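Local structure of probable hydrogenase nickel incorporation protein hypB (Methanocaldococcus jannaschii, 2HF9) at residues D103-L106 with V107-L111; I218-S221 with V222-K226. The protein binds GTP, which it probably hydrolyses slowly, and probably helps insert nickel into the metal centre of [NiFe] hydrogenases during their maturation. All coordinates share one frame; numbering follows the deposited sequence.

Interaction 1 (D103-L106 with V107-L111); sequences DAHL and VGHAL. With ZN (zinc ion), chain D.
H105 and H109, one turn apart on helix 104-111, clamp a zinc ion between their NE2 atoms. The bond from H105 NE2 to zinc is 1.9 Å and that from H109 NE2 is 2.2 Å. The rings form an offset edge-to-face (T-shaped) pair, with H109 turning an edge to the face of H105; the planes stand at 82° and the centroids are 4.9 Å apart. H105 carries CG anti to its backbone N (chi1 179°), whereas H109 carries CG anti to its carbonyl carbon (chi1 -74°), and these different first torsions bring the two NE2 atoms to the same zinc. The ND1 of H109 bonds to E112 OE1, a second-shell bond that, with the zinc, helps set the ring's rotation and would probably make its NE2 a stronger zinc donor. This i, i+4 histidine pair is a classic helical metal site, here on the solvent side of the helix, where H109 is exposed.

The N-terminal end is closed by D103, the N-cap: its OD1 takes the amide of L106 at 2.9 Å in a nearly straight bond, while D103 O receives V107 N at 3.2 Å to start the helical ladder. The tight side belongs to A104, V107 and L111, buried against helix 18-35 and strand 121-125. V107 CG2 lies 3.4 Å from D103 O, so the valine packs close against the first turn. G108 N donates to A104 O at 2.7 Å. N22 and N29 of helix 18-35 also bond to the backbone of A104, and A104 and H105 touch L25 of that helix, while V107 rests on I124 and L111 on L122 of strand 121-125.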
loop_
_atom_site.group_PDB
_atom_site.type_symbol
_atom_site.label_atom_id
_atom_site.label_comp_id
_atom_site.label_asym_id
_atom_site.label_seq_id
_atom_site.Cartn_x
_atom_site.Cartn_y
_atom_site.Cartn_z
ATOM N N ASP A 103 16.183 -3.573 2.729
ATOM C CA ASP A 103 17.180 -2.967 3.618
ATOM C C ASP A 103 18.554 -2.899 2.941
ATOM O O ASP A 103 18.750 -3.481 1.878
ATOM C CB ASP A 103 17.219 -3.672 4.989
ATOM C CG ASP A 103 17.736 -5.110 4.921
ATOM O OD1 ASP A 103 18.326 -5.511 3.901
ATOM O OD2 ASP A 103 17.559 -5.844 5.919
ATOM N N ALA A 104 19.494 -2.176 3.546
ATOM C CA ALA A 104 20.834 -2.014 2.969
ATOM C C ALA A 104 21.589 -3.338 2.829
ATOM O O ALA A 104 22.376 -3.516 1.896
ATOM C CB ALA A 104 21.646 -1.025 3.781
ATOM N N HIS A 105 21.342 -4.260 3.758
ATOM C CA HIS A 105 21.987 -5.566 3.759
ATOM C C HIS A 105 21.671 -6.358 2.490
ATOM O O HIS A 105 22.583 -6.797 1.781
ATOM C CB HIS A 105 21.591 -6.358 5.013
ATOM C CG HIS A 105 22.189 -7.727 5.076
ATOM N ND1 HIS A 105 21.434 -8.861 5.283
ATOM C CD2 HIS A 105 23.470 -8.145 4.944
ATOM C CE1 HIS A 105 22.226 -9.919 5.284
ATOM N NE2 HIS A 105 23.466 -9.512 5.081
ATOM N N LEU A 106 20.382 -6.526 2.207
ATOM C CA LEU A 106 19.949 -7.257 1.023
ATOM C C LEU A 106 20.384 -6.544 -0.262
ATOM O O LEU A 106 20.827 -7.195 -1.213
ATOM C CB LEU A 106 18.433 -7.509 1.055
ATOM C CG LEU A 106 17.930 -8.882 1.543
ATOM C CD1 LEU A 106 18.522 -9.303 2.887
ATOM C CD2 LEU A 106 16.405 -8.896 1.614
ATOM N N VAL A 107 20.276 -5.215 -0.269
ATOM C CA VAL A 107 20.732 -4.392 -1.393
ATOM C C VAL A 107 22.248 -4.529 -1.604
ATOM O O VAL A 107 22.708 -4.651 -2.737
ATOM C CB VAL A 107 20.303 -2.903 -1.239
ATOM C CG1 VAL A 107 21.037 -2.000 -2.235
ATOM C CG2 VAL A 107 18.790 -2.764 -1.404
ATOM N N GLY A 108 23.010 -4.527 -0.512
ATOM C CA GLY A 108 24.458 -4.742 -0.571
ATOM C C GLY A 108 24.838 -6.006 -1.323
ATOM O O GLY A 108 25.720 -5.983 -2.187
ATOM N N HIS A 109 24.156 -7.103 -1.005
ATOM C CA HIS A 109 24.385 -8.388 -1.671
ATOM C C HIS A 109 23.895 -8.409 -3.116
ATOM O O HIS A 109 24.496 -9.062 -3.969
ATOM C CB HIS A 109 23.756 -9.525 -0.867
ATOM C CG HIS A 109 24.523 -9.868 0.371
ATOM N ND1 HIS A 109 25.797 -10.393 0.327
ATOM C CD2 HIS A 109 24.212 -9.737 1.682
ATOM C CE1 HIS A 109 26.235 -10.580 1.559
ATOM N NE2 HIS A 109 25.293 -10.193 2.400
ATOM N N ALA A 110 22.808 -7.690 -3.385
ATOM C CA ALA A 110 22.334 -7.526 -4.760
ATOM C C ALA A 110 23.412 -6.860 -5.618
ATOM O O ALA A 110 23.608 -7.238 -6.777
ATOM C CB ALA A 110 21.039 -6.727 -4.791
ATOM N N LEU A 111 24.120 -5.892 -5.032
ATOM C CA LEU A 111 25.214 -5.182 -5.707
ATOM C C LEU A 111 26.347 -6.103 -6.162
ATOM O O LEU A 111 27.035 -5.808 -7.138
ATOM C CB LEU A 111 25.773 -4.058 -4.823
ATOM C CG LEU A 111 24.850 -2.898 -4.433
ATOM C CD1 LEU A 111 25.582 -1.889 -3.563
ATOM C CD2 LEU A 111 24.268 -2.219 -5.657
HETATM ZN ZN ZN D . 25.067 -10.335 4.616
#

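Interaction 2 (I218-S221 with V222-K226)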
loop_
_atom_site.group_PDB
_atom_site.type_symbol
_atom_site.label_atom_id
_atom_site.label_comp_id
_atom_site.label_asym_id
_atom_site.label_seq_id
_atom_site.Cartn_x
_atom_site.Cartn_y
_atom_site.Cartn_z
ATOM N N ILE A 218 16.364 13.343 -12.163
ATOM C CA ILE A 218 17.380 12.295 -12.313
ATOM C C ILE A 218 18.730 12.903 -12.715
ATOM O O ILE A 218 19.759 12.624 -12.085
ATOM C CB ILE A 218 16.958 11.187 -13.338
ATOM C CG1 ILE A 218 15.634 10.505 -12.937
ATOM C CG2 ILE A 218 18.079 10.157 -13.531
ATOM C CD1 ILE A 218 15.656 9.742 -11.619
ATOM N N GLU A 219 18.710 13.749 -13.743
ATOM C CA GLU A 219 19.926 14.363 -14.276
ATOM C C GLU A 219 20.607 15.300 -13.281
ATOM O O GLU A 219 21.829 15.253 -13.123
ATOM C CB GLU A 219 19.633 15.093 -15.590
ATOM C CG GLU A 219 19.279 14.167 -16.752
ATOM C CD GLU A 219 20.494 13.542 -17.424
ATOM O OE1 GLU A 219 21.613 13.600 -16.865
ATOM O OE2 GLU A 219 20.325 12.985 -18.525
ATOM N N LYS A 220 19.810 16.145 -12.621
ATOM C CA LYS A 220 20.298 17.039 -11.567
ATOM C C LYS A 220 20.966 16.258 -10.435
ATOM O O LYS A 220 22.029 16.654 -9.946
ATOM C CB LYS A 220 19.155 17.900 -11.017
ATOM C CG LYS A 220 19.569 18.930 -9.966
ATOM C CD LYS A 220 18.380 19.784 -9.542
ATOM C CE LYS A 220 18.779 20.846 -8.526
ATOM N NZ LYS A 220 18.933 20.294 -7.146
ATOM N N SER A 221 20.340 15.149 -10.038
ATOM C CA SER A 221 20.864 14.280 -8.981
ATOM C C SER A 221 22.221 13.684 -9.347
ATOM O O SER A 221 23.129 13.634 -8.512
ATOM C CB SER A 221 19.871 13.160 -8.662
ATOM O OG SER A 221 18.662 13.683 -8.145
ATOM N N VAL A 222 22.349 13.240 -10.596
ATOM C CA VAL A 222 23.606 12.695 -11.109
ATOM C C VAL A 222 24.709 13.754 -11.036
ATOM O O VAL A 222 25.802 13.489 -10.529
ATOM C CB VAL A 222 23.449 12.142 -12.556
ATOM C CG1 VAL A 222 24.802 11.744 -13.150
ATOM C CG2 VAL A 222 22.506 10.948 -12.573
ATOM N N LYS A 223 24.406 14.961 -11.506
ATOM C CA LYS A 223 25.400 16.033 -11.530
ATOM C C LYS A 223 25.834 16.500 -10.138
ATOM O O LYS A 223 26.967 16.940 -9.970
ATOM C CB LYS A 223 24.916 17.220 -12.373
ATOM C CG LYS A 223 24.691 16.929 -13.867
ATOM C CD LYS A 223 25.966 16.488 -14.599
ATOM C CE LYS A 223 25.947 14.995 -14.914
ATOM N NZ LYS A 223 27.297 14.483 -15.266
ATOM N N GLU A 224 24.946 16.385 -9.149
ATOM C CA GLU A 224 25.212 16.917 -7.805
ATOM C C GLU A 224 25.965 15.978 -6.840
ATOM O O GLU A 224 26.406 16.420 -5.777
ATOM C CB GLU A 224 23.916 17.428 -7.150
ATOM C CG GLU A 224 22.981 16.323 -6.673
ATOM C CD GLU A 224 21.890 16.808 -5.733
ATOM O OE1 GLU A 224 20.964 17.512 -6.198
ATOM O OE2 GLU A 224 21.957 16.467 -4.529
ATOM N N VAL A 225 26.113 14.701 -7.202
ATOM C CA VAL A 225 26.723 13.701 -6.303
ATOM C C VAL A 225 28.080 14.139 -5.731
ATOM O O VAL A 225 28.983 14.532 -6.478
ATOM C CB VAL A 225 26.834 12.292 -6.964
ATOM C CG1 VAL A 225 27.614 11.325 -6.075
ATOM C CG2 VAL A 225 25.460 11.724 -7.238
ATOM N N LYS A 226 28.187 14.069 -4.401
ATOM C CA LYS A 226 29.387 14.437 -3.630
ATOM C C LYS A 226 29.851 15.875 -3.866
ATOM O O LYS A 226 30.023 16.642 -2.915
ATOM C CB LYS A 226 30.533 13.436 -3.849
ATOM C CG LYS A 226 31.802 13.762 -3.064
ATOM C CD LYS A 226 32.838 12.649 -3.142
ATOM C CE LYS A 226 32.772 11.713 -1.935
ATOM N NZ LYS A 226 31.601 10.803 -1.987
HETATM O O HOH W 1 18.647 16.286 -6.861
#
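K220 and E224, an i, i+4 lysine-glutamate pair one turn apart, meet through a long salt bridge on the exposed side of helix 211-224, NZ to OE1 at 3.6 Å. Along E224 the contacts run outward from the backbone. Its CB lies 3.5 Å from K220 O. Its CG, set between the backbone N and the carbonyl carbon (chi1 74°), is wedged over the end of the turn, 3.3 Å from S221 O and nearly as close to K220 O. The chain then extends to the carboxylate, whose oxygens part company: OE1 faces K220 NZ and accepts a 2.7 Å bond from a water, while OE2 forms a salt bridge with K142. The same water donates to S221 OG at 2.9 Å, tying E224 to a serine whose OG is also bonded to F217 O. K220 reaches the carboxylate with its chain extended as far as CE and turned only at the last bond (chi4 -78°).

The backbone shows the helix running out. V222 N to I218 O and K223 N to E219 O are regular bonds, both 3.1 Å, but E224 N divides weak bonds between K220 O and S221 O, and V225 N reaches S221 O only weakly. V225 CG2 nevertheless packs 3.3 Å from S221 O. Toward the sheet, I218 and S221 touch F41 of strand 39-45, and V222 and V225 lie on V39. I218 also meets L58 and L62 of helix 51-62 and I144 of strand 142-148, while E219 binds K65 and Y66 just beyond that helix.

How the interactions relate
Interaction 1 precedes interaction 2 along the chain, on helix 104-111 and on the C-terminal helix 211-224 respectively. Their centres are 22 Å apart and their nearest atoms about 14 Å, so they do not touch. Both helices pack on the parallel sheet of the P-loop GTPase fold, by way of strand 121-125 for 103-111 and strands 39-45 and 142-148 for 218-226; strand 121-125 lies next to 39-45 in the sheet. Helix 18-35 touches both regions, meeting the zinc-bearing helix and the C-terminal tail. Interaction 1 holds the zinc site of H105 and H109, whereas interaction 2 lies in the last turns of the C-terminal helix, away from the annotated sites.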